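Long-range contacts in SCO1/SenC family lipoprotein (Bacillus anthracis, PDB 4HDE), which probably acts, like other thioredoxin-fold SCO1/SenC proteins, as a membrane-attached copper-handling or thiol-redox factor in the assembly of cytochrome c oxidase: residues D11-Q16 against K116-S121; A37-T42 against F74-D79; V69-F74 against T97-L102; E84-F89 against L102-S107; H133-Y138 against S151-T156. All coordinates share one frame; numbering follows the deposited sequence.

How the contacts relate
From the N terminus, the loop 11-16 meets the end of helix 108-119 in contact 1, closing a loop of about 100 residues in which contacts 2, 3 and 4 nest. Contact 2 pairs parallel neighbours 35-40 and 70-75, which the chain connects through helix 48-64. Contact 3 adds strand 100-103 to the other edge of 70-75, crossing contact 2 and sharing F74 with it. Contact 4 lays helix 83-90 on strand 100-103, crosses contact 3 and shares L102. Contact 5 follows in series, joining the start of strand 136-140 to the loop after 146-151, at the far side of the same five-stranded sheet. F119 of contact 1 touches F39 of contact 2 and Y138 of contact 5.

Contact 1 of 5, residues D11-Q16 against K116-S121; sequences DLETFQ and KDNFQS
E13 and N118 are joined by two hydrogen bonds that use both ends of one side-chain amide. The backbone N of E13 gives its proton to OD1 of N118 at 2.8 Å, 35° from the plane of that carbonyl. ND2 of N118 returns a proton to OE2 of E13, also at 2.8 Å and nearly straight (172°); the acceptor lies in the amide plane, but the donor stands above the carboxylate plane. E13 CG sits between its own backbone N and carbonyl carbon (chi1 77°), and from there the extended chain crosses N118 at about a right angle. A water lies within hydrogen-bonding distance of D11 O and N118 O.

Apolar contact comes from one methyl of L12. CD2 lies 3.6 Å from CB of N118 and makes an off-centre CH-pi approach to the F119 ring, 4.2 Å from its centroid. That ring also meets F39 and Y138 edge-to-face.

N118 ND2 has a further acceptor in O of F114, one turn back in the helix, so the buried amide is bonded at both its polar atoms. This fixes which end is oxygen and ties the N-terminal loop to the last turn of helix 108-119 by directional bonds.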
# COMPACT_ATOMS: atom_id res chain seq x y z
N ASP A 11 12.21 5.69 -8.42
CA ASP A 11 12.01 4.57 -9.34
C ASP A 11 11.41 3.37 -8.62
O ASP A 11 11.76 3.07 -7.48
CB ASP A 11 13.34 4.15 -9.97
CG ASP A 11 13.92 5.21 -10.90
OD1 ASP A 11 13.16 5.96 -11.54
OD2 ASP A 11 15.17 5.26 -11.00
N LEU A 12 10.51 2.67 -9.31
CA LEU A 12 9.94 1.42 -8.80
C LEU A 12 10.20 0.30 -9.77
O LEU A 12 9.95 0.42 -10.97
CB LEU A 12 8.43 1.54 -8.66
CG LEU A 12 7.90 2.41 -7.54
CD1 LEU A 12 6.39 2.26 -7.49
CD2 LEU A 12 8.53 2.01 -6.21
N GLU A 13 10.72 -0.80 -9.26
CA GLU A 13 10.94 -1.97 -10.10
C GLU A 13 9.61 -2.58 -10.53
O GLU A 13 8.57 -2.38 -9.89
CB GLU A 13 11.75 -3.02 -9.35
CG GLU A 13 10.95 -3.79 -8.33
CD GLU A 13 11.80 -4.72 -7.50
OE1 GLU A 13 11.59 -5.95 -7.58
OE2 GLU A 13 12.66 -4.22 -6.76
N THR A 14 9.65 -3.31 -11.63
CA THR A 14 8.50 -4.05 -12.11
C THR A 14 8.32 -5.30 -11.25
O THR A 14 9.28 -6.02 -10.98
CB THR A 14 8.70 -4.45 -13.58
OG1 THR A 14 8.84 -3.25 -14.36
CG2 THR A 14 7.52 -5.24 -14.10
N PHE A 15 7.10 -5.54 -10.81
CA PHE A 15 6.80 -6.68 -9.94
C PHE A 15 5.47 -7.33 -10.29
O PHE A 15 4.56 -6.69 -10.83
CB PHE A 15 6.80 -6.27 -8.46
CG PHE A 15 5.70 -5.31 -8.10
CD1 PHE A 15 4.50 -5.77 -7.58
CD2 PHE A 15 5.87 -3.95 -8.27
CE1 PHE A 15 3.49 -4.90 -7.24
CE2 PHE A 15 4.86 -3.07 -7.95
CZ PHE A 15 3.67 -3.54 -7.42
N GLN A 16 5.36 -8.61 -9.97
CA GLN A 16 4.13 -9.37 -10.13
C GLN A 16 3.97 -10.26 -8.91
O GLN A 16 4.70 -11.23 -8.74
CB GLN A 16 4.18 -10.23 -11.39
CG GLN A 16 2.95 -11.08 -11.61
CD GLN A 16 3.10 -12.00 -12.81
OE1 GLN A 16 3.68 -11.62 -13.84
NE2 GLN A 16 2.60 -13.22 -12.69
N LYS A 116 13.28 -2.11 0.82
CA LYS A 116 14.53 -1.36 0.90
C LYS A 116 14.81 -0.58 -0.38
O LYS A 116 15.13 0.61 -0.34
CB LYS A 116 15.70 -2.30 1.20
CG LYS A 116 17.09 -1.69 0.99
CD LYS A 116 18.21 -2.68 1.33
CE LYS A 116 18.38 -3.76 0.26
NZ LYS A 116 19.16 -3.30 -0.93
N ASP A 117 14.69 -1.25 -1.52
CA ASP A 117 15.16 -0.70 -2.78
C ASP A 117 14.18 0.27 -3.42
O ASP A 117 14.59 1.18 -4.15
CB ASP A 117 15.51 -1.82 -3.76
CG ASP A 117 16.82 -2.49 -3.42
OD1 ASP A 117 17.52 -2.00 -2.51
OD2 ASP A 117 17.17 -3.50 -4.08
N ASN A 118 12.90 0.08 -3.15
CA ASN A 118 11.87 0.89 -3.80
C ASN A 118 11.23 1.93 -2.89
O ASN A 118 10.83 3.00 -3.36
CB ASN A 118 10.80 -0.02 -4.38
CG ASN A 118 11.35 -0.94 -5.44
OD1 ASN A 118 11.58 -0.52 -6.57
ND2 ASN A 118 11.60 -2.19 -5.07
N PHE A 119 11.14 1.62 -1.61
CA PHE A 119 10.46 2.51 -0.68
C PHE A 119 11.34 2.99 0.47
O PHE A 119 10.84 3.63 1.40
CB PHE A 119 9.18 1.85 -0.16
CG PHE A 119 8.14 1.65 -1.22
CD1 PHE A 119 7.20 2.64 -1.49
CD2 PHE A 119 8.11 0.48 -1.97
CE1 PHE A 119 6.26 2.47 -2.47
CE2 PHE A 119 7.17 0.30 -2.95
CZ PHE A 119 6.23 1.30 -3.20
N GLN A 120 12.64 2.71 0.40
CA GLN A 120 13.60 3.16 1.40
C GLN A 120 13.12 2.85 2.81
O GLN A 120 13.28 3.67 3.72
CB GLN A 120 13.87 4.65 1.25
CG GLN A 120 14.20 5.03 -0.18
CD GLN A 120 14.77 6.43 -0.29
OE1 GLN A 120 15.03 7.09 0.71
NE2 GLN A 120 14.97 6.88 -1.53
N SER A 121 12.56 1.66 2.99
CA SER A 121 11.97 1.26 4.26
C SER A 121 12.49 -0.11 4.70
O SER A 121 12.46 -1.07 3.92
CB SER A 121 10.45 1.23 4.12
OG SER A 121 9.82 0.99 5.36
O HOH W 1 13.08 3.85 -5.37

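Contact 2 of 5, residues A37-T42 against F74-D79; sequences ADFMFT and FSVDPD
The carbonyl O of M40, a selenomethionine, takes the shortest bond across this pair, 2.8 Å from N of V76, and also receives a CA-H...O contact from CA of S75 at 3.2 Å. Two more backbone bonds precede it along the parallel strands: N of F74 to O of D38, and N of M40 to O of F74. F39 pairs with F74 and M40 with S75, in the beta-alpha-beta unit, with helix 48-64, of the thioredoxin-like sheet.

On the face bearing F39 and F74 the rings lie near parallel but slid apart, centroids 5.0 Å apart and planes at 26°. CD2 of F74 stands over one face of the F39 ring toward its rim, while CG1 of V76 reaches that ring's edge, 3.8 Å from CD1 of F39. CB of A37 meets the edge of the F74 ring through CE2. Beyond the strands, CB of F41 packs on CB of D77 at 3.5 Å.

S75 OG accepts from N of D77 in an ST turn and also bonds D81. OD1 of D77 forms a salt bridge with K125. Directional backbone bonds thus set the register between buried residues, and the ST turn accompanies the bend after strand 70-75.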
# COMPACT_ATOMS: atom_id res chain seq x y z
N ALA A 37 0.28 3.08 -1.80
CA ALA A 37 0.84 1.85 -1.24
C ALA A 37 1.10 1.98 0.26
O ALA A 37 1.50 3.04 0.76
CB ALA A 37 2.13 1.50 -1.95
N ASP A 38 0.88 0.88 0.98
CA ASP A 38 1.44 0.72 2.31
C ASP A 38 1.97 -0.70 2.53
O ASP A 38 1.79 -1.57 1.67
CB ASP A 38 0.45 1.18 3.41
CG ASP A 38 -0.73 0.23 3.60
OD1 ASP A 38 -0.95 -0.66 2.77
OD2 ASP A 38 -1.46 0.40 4.61
N PHE A 39 2.62 -0.89 3.67
CA PHE A 39 3.19 -2.18 4.09
C PHE A 39 2.56 -2.56 5.42
O PHE A 39 2.45 -1.73 6.32
CB PHE A 39 4.71 -2.06 4.23
CG PHE A 39 5.42 -1.90 2.91
CD1 PHE A 39 5.95 -3.00 2.26
CD2 PHE A 39 5.54 -0.65 2.32
CE1 PHE A 39 6.60 -2.86 1.04
CE2 PHE A 39 6.19 -0.51 1.09
CZ PHE A 39 6.71 -1.62 0.45
N MSE A 40 2.16 -3.82 5.55
CA MSE A 40 1.46 -4.27 6.75
C MSE A 40 1.53 -5.78 6.88
O MSE A 40 2.11 -6.46 6.04
CB MSE A 40 0.00 -3.83 6.71
CG MSE A 40 -0.69 -4.16 5.39
SE MSE A 40 -2.53 -4.71 5.63
CE MSE A 40 -2.22 -6.56 6.17
N PHE A 41 0.98 -6.32 7.96
CA PHE A 41 0.87 -7.76 8.11
C PHE A 41 -0.32 -8.10 8.99
O PHE A 41 -0.69 -7.31 9.86
CB PHE A 41 2.18 -8.43 8.60
CG PHE A 41 2.60 -8.06 10.00
CD1 PHE A 41 2.58 -9.01 11.02
CD2 PHE A 41 3.08 -6.79 10.28
CE1 PHE A 41 2.99 -8.67 12.30
CE2 PHE A 41 3.50 -6.46 11.55
CZ PHE A 41 3.44 -7.38 12.56
N THR A 42 -0.94 -9.24 8.75
CA THR A 42 -2.23 -9.53 9.38
C THR A 42 -2.13 -9.89 10.86
O THR A 42 -3.11 -9.75 11.58
CB THR A 42 -3.05 -10.61 8.64
OG1 THR A 42 -2.49 -11.91 8.86
CG2 THR A 42 -3.11 -10.32 7.14
N PHE A 74 1.14 -4.21 0.75
CA PHE A 74 2.08 -5.33 0.64
C PHE A 74 2.22 -6.00 2.00
O PHE A 74 2.53 -5.31 2.98
CB PHE A 74 3.47 -4.84 0.22
CG PHE A 74 3.52 -4.15 -1.11
CD1 PHE A 74 3.62 -4.89 -2.29
CD2 PHE A 74 3.51 -2.77 -1.19
CE1 PHE A 74 3.68 -4.26 -3.52
CE2 PHE A 74 3.57 -2.13 -2.43
CZ PHE A 74 3.66 -2.88 -3.59
N SER A 75 2.07 -7.32 2.06
CA SER A 75 2.35 -8.02 3.31
C SER A 75 3.85 -8.12 3.56
O SER A 75 4.63 -8.51 2.68
CB SER A 75 1.76 -9.43 3.32
OG SER A 75 2.19 -10.12 4.50
N VAL A 76 4.26 -7.76 4.78
CA VAL A 76 5.64 -7.95 5.21
C VAL A 76 5.81 -9.21 6.05
O VAL A 76 6.86 -9.42 6.65
CB VAL A 76 6.18 -6.73 5.96
CG1 VAL A 76 6.17 -5.51 5.04
CG2 VAL A 76 5.38 -6.47 7.23
N ASP A 77 4.79 -10.06 6.08
CA ASP A 77 4.90 -11.35 6.74
C ASP A 77 4.34 -12.45 5.84
O ASP A 77 3.41 -13.15 6.22
CB ASP A 77 4.15 -11.31 8.08
CG ASP A 77 4.49 -12.48 8.99
OD1 ASP A 77 5.54 -13.13 8.79
OD2 ASP A 77 3.70 -12.74 9.92
N PRO A 78 4.93 -12.62 4.65
CA PRO A 78 4.35 -13.57 3.69
C PRO A 78 4.43 -15.03 4.14
O PRO A 78 3.72 -15.86 3.57
CB PRO A 78 5.19 -13.34 2.42
CG PRO A 78 6.51 -12.78 2.94
CD PRO A 78 6.09 -11.91 4.09
N ASP A 79 5.28 -15.35 5.11
CA ASP A 79 5.33 -16.71 5.64
C ASP A 79 4.02 -17.08 6.34
O ASP A 79 3.65 -18.25 6.39
CB ASP A 79 6.52 -16.88 6.62
CG ASP A 79 7.86 -16.74 5.93
OD1 ASP A 79 8.03 -17.28 4.82
OD2 ASP A 79 8.76 -16.08 6.51

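Contact 3 of 5, residues V69-F74 against T97-L102; sequences VQFVSF and TSNWNL
W100 can be followed outward from CB, which is 4.2 Å from CB of F71. With CG anti to the backbone N (chi1 -165°), CG lies 3.7 Å from F71 CB, and F71 CB stands over one face of the five-membered ring, 16° off its normal, in a CH-pi contact. CD1 then passes O of F71. At the edge of the five-membered ring NE1 donates to OG of S73 at 3.1 Å, with the oxygen in the ring plane and the bond nearly straight (169°). CE2 and CZ2 pass that OG at 3.9 and 4.1 Å, and the six-membered ring is oblique to that of F71. S73 OG is bonded in turn to OD1 of D38 on the next strand.

F71, V72 and S73 pair in parallel with W100, N101 and L102. The ladder runs F71 N to N99 O, N101 N to F71 O and S73 N to N101 O. Before it, ND2 of N99, at the edge of the F71 ring, donates to O of V69 at 2.9 Å. One water bonds OE1 of Q70, O of F71 and ND2 of N101.

Indole, serine and aspartate therefore form a hydrogen-bonded chain across three strands of the thioredoxin-like sheet.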
# COMPACT_ATOMS: atom_id res chain seq x y z
N VAL A 69 -8.55 5.96 -8.29
CA VAL A 69 -7.24 5.57 -7.80
C VAL A 69 -7.27 4.12 -7.32
O VAL A 69 -8.34 3.55 -7.12
CB VAL A 69 -6.79 6.49 -6.65
CG1 VAL A 69 -6.72 7.94 -7.13
CG2 VAL A 69 -7.75 6.36 -5.48
N GLN A 70 -6.08 3.55 -7.14
CA GLN A 70 -5.93 2.18 -6.63
C GLN A 70 -5.22 2.19 -5.29
O GLN A 70 -4.43 3.09 -4.99
CB GLN A 70 -5.10 1.34 -7.60
CG GLN A 70 -5.74 1.17 -8.97
CD GLN A 70 -6.99 0.31 -8.92
OE1 GLN A 70 -7.02 -0.74 -8.26
NE2 GLN A 70 -8.02 0.73 -9.65
N PHE A 71 -5.51 1.17 -4.49
CA PHE A 71 -4.85 0.98 -3.20
C PHE A 71 -4.17 -0.37 -3.20
O PHE A 71 -4.73 -1.36 -3.69
CB PHE A 71 -5.87 1.09 -2.07
CG PHE A 71 -6.46 2.47 -1.96
CD1 PHE A 71 -5.82 3.44 -1.23
CD2 PHE A 71 -7.61 2.80 -2.65
CE1 PHE A 71 -6.34 4.73 -1.16
CE2 PHE A 71 -8.13 4.08 -2.58
CZ PHE A 71 -7.50 5.03 -1.85
N VAL A 72 -2.96 -0.39 -2.66
CA VAL A 72 -2.16 -1.61 -2.60
C VAL A 72 -1.52 -1.72 -1.23
O VAL A 72 -0.86 -0.79 -0.78
CB VAL A 72 -1.07 -1.62 -3.69
CG1 VAL A 72 -0.17 -2.86 -3.57
CG2 VAL A 72 -1.69 -1.53 -5.08
N SER A 73 -1.72 -2.87 -0.59
CA SER A 73 -1.06 -3.16 0.68
C SER A 73 -0.16 -4.37 0.50
O SER A 73 -0.64 -5.45 0.14
CB SER A 73 -2.09 -3.48 1.77
OG SER A 73 -2.97 -2.38 1.98
N PHE A 74 1.14 -4.21 0.75
CA PHE A 74 2.08 -5.33 0.64
C PHE A 74 2.22 -6.00 2.00
O PHE A 74 2.53 -5.31 2.98
CB PHE A 74 3.47 -4.84 0.22
CG PHE A 74 3.52 -4.15 -1.11
CD1 PHE A 74 3.62 -4.89 -2.29
CD2 PHE A 74 3.51 -2.77 -1.19
CE1 PHE A 74 3.68 -4.26 -3.52
CE2 PHE A 74 3.57 -2.13 -2.43
CZ PHE A 74 3.66 -2.88 -3.59
N THR A 97 -13.37 -3.72 -2.38
CA THR A 97 -12.02 -4.10 -2.79
C THR A 97 -11.85 -4.09 -4.31
O THR A 97 -10.86 -4.61 -4.83
CB THR A 97 -11.59 -5.46 -2.19
OG1 THR A 97 -12.55 -6.46 -2.55
CG2 THR A 97 -11.51 -5.37 -0.68
N SER A 98 -12.79 -3.47 -5.01
CA SER A 98 -12.66 -3.35 -6.46
C SER A 98 -11.36 -2.63 -6.84
O SER A 98 -10.78 -2.91 -7.89
CB SER A 98 -13.86 -2.61 -7.05
OG SER A 98 -13.90 -1.27 -6.61
N ASN A 99 -10.91 -1.71 -5.99
CA ASN A 99 -9.67 -0.98 -6.24
C ASN A 99 -8.67 -1.12 -5.09
O ASN A 99 -7.88 -0.21 -4.85
CB ASN A 99 -9.95 0.50 -6.51
CG ASN A 99 -10.50 1.23 -5.29
OD1 ASN A 99 -11.11 0.61 -4.40
ND2 ASN A 99 -10.29 2.53 -5.22
N TRP A 100 -8.72 -2.23 -4.36
CA TRP A 100 -7.78 -2.43 -3.26
C TRP A 100 -7.27 -3.86 -3.31
O TRP A 100 -8.05 -4.81 -3.14
CB TRP A 100 -8.45 -2.16 -1.91
CG TRP A 100 -7.51 -1.98 -0.73
CD1 TRP A 100 -6.20 -2.36 -0.62
CD2 TRP A 100 -7.86 -1.37 0.51
NE1 TRP A 100 -5.71 -2.02 0.63
CE2 TRP A 100 -6.71 -1.41 1.33
CE3 TRP A 100 -9.03 -0.79 1.00
CZ2 TRP A 100 -6.71 -0.89 2.62
CZ3 TRP A 100 -9.02 -0.27 2.29
CH2 TRP A 100 -7.87 -0.33 3.08
N ASN A 101 -5.98 -4.01 -3.58
CA ASN A 101 -5.34 -5.32 -3.63
C ASN A 101 -4.30 -5.45 -2.54
O ASN A 101 -3.47 -4.56 -2.35
CB ASN A 101 -4.72 -5.55 -5.00
CG ASN A 101 -5.75 -5.79 -6.06
OD1 ASN A 101 -6.16 -6.94 -6.27
ND2 ASN A 101 -6.21 -4.73 -6.71
N LEU A 102 -4.38 -6.54 -1.78
CA LEU A 102 -3.41 -6.85 -0.74
C LEU A 102 -2.56 -7.98 -1.29
O LEU A 102 -3.10 -8.97 -1.80
CB LEU A 102 -4.11 -7.24 0.57
CG LEU A 102 -4.96 -6.13 1.19
CD1 LEU A 102 -6.38 -6.11 0.63
CD2 LEU A 102 -5.00 -6.32 2.69
O HOH W 2 -5.28 -2.03 -6.39
O HOH W 3 -10.46 -0.96 -9.97

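Contact 4 of 5, residues E84-F89 against L102-S107; sequences ENLKAF and LLTGYS
A beta-alpha-beta unit, strand 70-75, helix 83-90 and strand 100-103, packs its helix on its last strand here, chiefly through L86. CB of L86 meets CB of L102 at 4.0 Å. CD1 of L86, anti to its CA (chi2 172°), reaches over the backbone: it lies 3.7 Å from O of L102, 3.8 Å from O of L103 and 3.7 Å from CG2 of T104. One methyl thus touches three consecutive residues, 102 to 104; the L86 and T104 side chains cross obliquely. F89, one turn further along the helix, adds a looser touch, its CD2 4.2 Å from CD2 of L102. The contact is apolar on the helix side; the hydroxyl of T104 bonds instead to O of D81, in the loop leading into the helix. L86 and F89 also touch M40 and T42, so helix 83-90 packs against strand 100-103 and the end of strand 35-40, while L102 in turn packs on S73 of strand 70-75, between them in the sheet.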
# COMPACT_ATOMS: atom_id res chain seq x y z
N GLU A 84 -5.84 -16.11 1.62
CA GLU A 84 -7.03 -16.20 2.46
C GLU A 84 -6.91 -15.33 3.72
O GLU A 84 -7.90 -14.76 4.18
CB GLU A 84 -7.34 -17.66 2.80
CG GLU A 84 -6.29 -18.33 3.65
CD GLU A 84 -6.52 -19.82 3.80
OE1 GLU A 84 -7.53 -20.34 3.27
OE2 GLU A 84 -5.68 -20.49 4.45
N ASN A 85 -5.71 -15.25 4.28
CA ASN A 85 -5.47 -14.39 5.43
C ASN A 85 -5.74 -12.93 5.08
O ASN A 85 -6.37 -12.21 5.85
CB ASN A 85 -4.04 -14.54 5.94
CG ASN A 85 -3.70 -15.97 6.29
OD1 ASN A 85 -3.26 -16.74 5.44
ND2 ASN A 85 -3.89 -16.33 7.55
N LEU A 86 -5.26 -12.50 3.92
CA LEU A 86 -5.43 -11.11 3.51
C LEU A 86 -6.89 -10.79 3.20
O LEU A 86 -7.38 -9.69 3.52
CB LEU A 86 -4.56 -10.79 2.30
CG LEU A 86 -3.06 -10.85 2.62
CD1 LEU A 86 -2.27 -10.71 1.33
CD2 LEU A 86 -2.67 -9.77 3.61
N LYS A 87 -7.59 -11.73 2.60
CA LYS A 87 -9.00 -11.54 2.26
C LYS A 87 -9.83 -11.39 3.54
O LYS A 87 -10.69 -10.50 3.65
CB LYS A 87 -9.50 -12.70 1.41
CG LYS A 87 -10.89 -12.49 0.81
CD LYS A 87 -11.22 -13.57 -0.21
CE LYS A 87 -12.53 -13.29 -0.91
NZ LYS A 87 -12.44 -12.06 -1.74
N ALA A 88 -9.57 -12.25 4.52
CA ALA A 88 -10.30 -12.18 5.78
C ALA A 88 -9.97 -10.90 6.54
O ALA A 88 -10.85 -10.29 7.17
CB ALA A 88 -10.00 -13.40 6.64
N PHE A 89 -8.72 -10.48 6.46
CA PHE A 89 -8.26 -9.26 7.12
C PHE A 89 -8.98 -8.03 6.56
O PHE A 89 -9.54 -7.24 7.32
CB PHE A 89 -6.74 -9.12 6.97
CG PHE A 89 -6.18 -7.85 7.58
CD1 PHE A 89 -5.87 -7.78 8.92
CD2 PHE A 89 -5.95 -6.73 6.79
CE1 PHE A 89 -5.35 -6.63 9.48
CE2 PHE A 89 -5.42 -5.57 7.34
CZ PHE A 89 -5.13 -5.52 8.68
N LEU A 102 -4.38 -6.54 -1.78
CA LEU A 102 -3.41 -6.85 -0.74
C LEU A 102 -2.56 -7.98 -1.29
O LEU A 102 -3.10 -8.97 -1.80
CB LEU A 102 -4.11 -7.24 0.57
CG LEU A 102 -4.96 -6.13 1.19
CD1 LEU A 102 -6.38 -6.11 0.63
CD2 LEU A 102 -5.00 -6.32 2.69
N LEU A 103 -1.24 -7.84 -1.20
CA LEU A 103 -0.32 -8.69 -1.95
C LEU A 103 0.57 -9.54 -1.06
O LEU A 103 0.94 -9.15 0.06
CB LEU A 103 0.53 -7.83 -2.89
CG LEU A 103 -0.23 -6.92 -3.86
CD1 LEU A 103 0.72 -6.16 -4.78
CD2 LEU A 103 -1.24 -7.71 -4.68
N THR A 104 0.94 -10.70 -1.59
CA THR A 104 1.78 -11.65 -0.89
C THR A 104 2.30 -12.65 -1.91
O THR A 104 2.26 -12.39 -3.12
CB THR A 104 0.99 -12.35 0.24
OG1 THR A 104 1.91 -13.08 1.06
CG2 THR A 104 -0.08 -13.28 -0.30
N GLY A 105 2.82 -13.79 -1.44
CA GLY A 105 3.20 -14.88 -2.32
C GLY A 105 4.69 -15.01 -2.56
O GLY A 105 5.15 -15.99 -3.13
N TYR A 106 5.44 -14.02 -2.09
CA TYR A 106 6.88 -13.93 -2.24
C TYR A 106 7.54 -14.32 -0.92
O TYR A 106 6.86 -14.56 0.07
CB TYR A 106 7.23 -12.48 -2.61
CG TYR A 106 6.39 -11.45 -1.89
CD1 TYR A 106 5.41 -10.73 -2.57
CD2 TYR A 106 6.56 -11.21 -0.54
CE1 TYR A 106 4.64 -9.79 -1.91
CE2 TYR A 106 5.78 -10.29 0.13
CZ TYR A 106 4.83 -9.58 -0.56
OH TYR A 106 4.06 -8.64 0.09
N SER A 107 8.87 -14.41 -0.91
CA SER A 107 9.57 -14.72 0.34
C SER A 107 9.76 -13.49 1.22
O SER A 107 9.63 -12.34 0.76
CB SER A 107 10.94 -15.35 0.04
OG SER A 107 11.80 -14.37 -0.51

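Contact 5 of 5, residues H133-Y138 against S151-T156; sequences HGTSFY and SGISNT
G152 packs its CA on the face of the F137 ring at the open end of the beta hairpin formed by strands 136-140 and 146-151, where the chain leaves strand 146-151 at one side of the thioredoxin-like sheet. CA of G152 stands over the centre of the F137 ring, 3.5 Å from its centroid and 11° off the normal, a close CH-pi contact. N of G152 donates to O of T135 at 3.0 Å, in the plane of that carbonyl but with a bent N-H...O angle of 138°. S136 and S151 form the adjoining non-hydrogen-bonded pair, their side chains diverging.

Around this centre, CG2 of I153 lies 3.8 Å from OG1 of T135, and CG2 of T156 approaches the F137 ring at CE2, the two side chains crossing at about a right angle.

The second shell shapes the loop. OG of S151, anti to its backbone N (chi1 -180°), accepts from N of I153 and from N of S154, an ST turn and ST motif on one oxygen. T156 donates through OG1 to O of S151 at 2.8 Å. O of G152 accepts from N54 of helix 48-64, and F137 also touches M55 there. One water bridges the two hydroxyls, 2.7 Å from OG1 of T135 and 3.0 Å from OG of S151.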
# COMPACT_ATOMS: atom_id res chain seq x y z
N HIS A 133 8.44 -2.60 10.02
CA HIS A 133 8.19 -2.13 8.66
C HIS A 133 7.79 -0.66 8.73
O HIS A 133 7.47 -0.15 9.81
CB HIS A 133 7.08 -2.94 8.00
CG HIS A 133 5.77 -2.83 8.71
ND1 HIS A 133 4.81 -1.89 8.38
CD2 HIS A 133 5.27 -3.52 9.77
CE1 HIS A 133 3.78 -2.02 9.20
NE2 HIS A 133 4.03 -3.00 10.05
N GLY A 134 7.79 0.01 7.58
CA GLY A 134 7.43 1.42 7.54
C GLY A 134 5.93 1.63 7.70
O GLY A 134 5.14 0.77 7.30
N THR A 135 5.55 2.77 8.25
CA THR A 135 4.14 3.06 8.49
C THR A 135 3.60 4.15 7.56
O THR A 135 2.52 4.70 7.81
CB THR A 135 3.91 3.48 9.95
OG1 THR A 135 4.76 4.59 10.25
CG2 THR A 135 4.22 2.33 10.90
N SER A 136 4.32 4.46 6.51
CA SER A 136 3.88 5.52 5.60
C SER A 136 2.88 5.04 4.56
O SER A 136 2.78 3.84 4.27
CB SER A 136 5.08 6.12 4.85
OG SER A 136 5.99 6.73 5.74
N PHE A 137 2.13 5.98 3.99
CA PHE A 137 1.41 5.77 2.75
C PHE A 137 2.21 6.46 1.64
O PHE A 137 2.71 7.56 1.84
CB PHE A 137 0.02 6.42 2.79
CG PHE A 137 -0.97 5.78 3.75
CD1 PHE A 137 -0.73 4.54 4.35
CD2 PHE A 137 -2.18 6.42 4.01
CE1 PHE A 137 -1.66 3.98 5.22
CE2 PHE A 137 -3.11 5.87 4.87
CZ PHE A 137 -2.86 4.65 5.47
N TYR A 138 2.31 5.82 0.48
CA TYR A 138 3.05 6.36 -0.65
C TYR A 138 2.13 6.57 -1.84
O TYR A 138 1.38 5.68 -2.20
CB TYR A 138 4.17 5.40 -1.06
CG TYR A 138 5.13 5.09 0.05
CD1 TYR A 138 6.25 5.88 0.27
CD2 TYR A 138 4.91 4.01 0.89
CE1 TYR A 138 7.14 5.59 1.30
CE2 TYR A 138 5.79 3.72 1.92
CZ TYR A 138 6.89 4.51 2.12
OH TYR A 138 7.76 4.20 3.14
N SER A 151 2.20 10.14 6.56
CA SER A 151 2.02 9.19 7.65
C SER A 151 0.71 8.42 7.51
O SER A 151 -0.36 9.00 7.31
CB SER A 151 2.07 9.88 9.01
OG SER A 151 1.89 8.91 10.04
N GLY A 152 0.79 7.10 7.65
CA GLY A 152 -0.39 6.26 7.63
C GLY A 152 -0.96 6.00 9.01
O GLY A 152 -1.97 5.32 9.15
N ILE A 153 -0.32 6.53 10.05
CA ILE A 153 -0.69 6.17 11.41
C ILE A 153 -0.88 7.37 12.34
O ILE A 153 -1.67 7.31 13.28
CB ILE A 153 0.33 5.17 12.03
CG1 ILE A 153 -0.16 4.65 13.38
CG2 ILE A 153 1.70 5.81 12.17
CD1 ILE A 153 -1.34 3.70 13.28
N SER A 154 -0.16 8.45 12.09
CA SER A 154 -0.22 9.62 12.96
C SER A 154 -0.64 10.85 12.17
O SER A 154 0.10 11.34 11.32
CB SER A 154 1.14 9.85 13.62
OG SER A 154 1.10 10.96 14.50
N ASN A 155 -1.84 11.34 12.45
CA ASN A 155 -2.36 12.52 11.77
C ASN A 155 -2.28 12.41 10.25
O ASN A 155 -1.77 13.30 9.58
CB ASN A 155 -1.62 13.77 12.24
CG ASN A 155 -2.28 15.05 11.78
OD1 ASN A 155 -3.48 15.07 11.49
ND2 ASN A 155 -1.50 16.12 11.72
N THR A 156 -2.76 11.29 9.71
CA THR A 156 -2.78 11.12 8.26
C THR A 156 -3.42 12.35 7.60
O THR A 156 -4.54 12.74 7.95
CB THR A 156 -3.56 9.85 7.89
OG1 THR A 156 -2.91 8.71 8.47
CG2 THR A 156 -3.63 9.68 6.38
O HOH W 4 4.28 7.20 9.64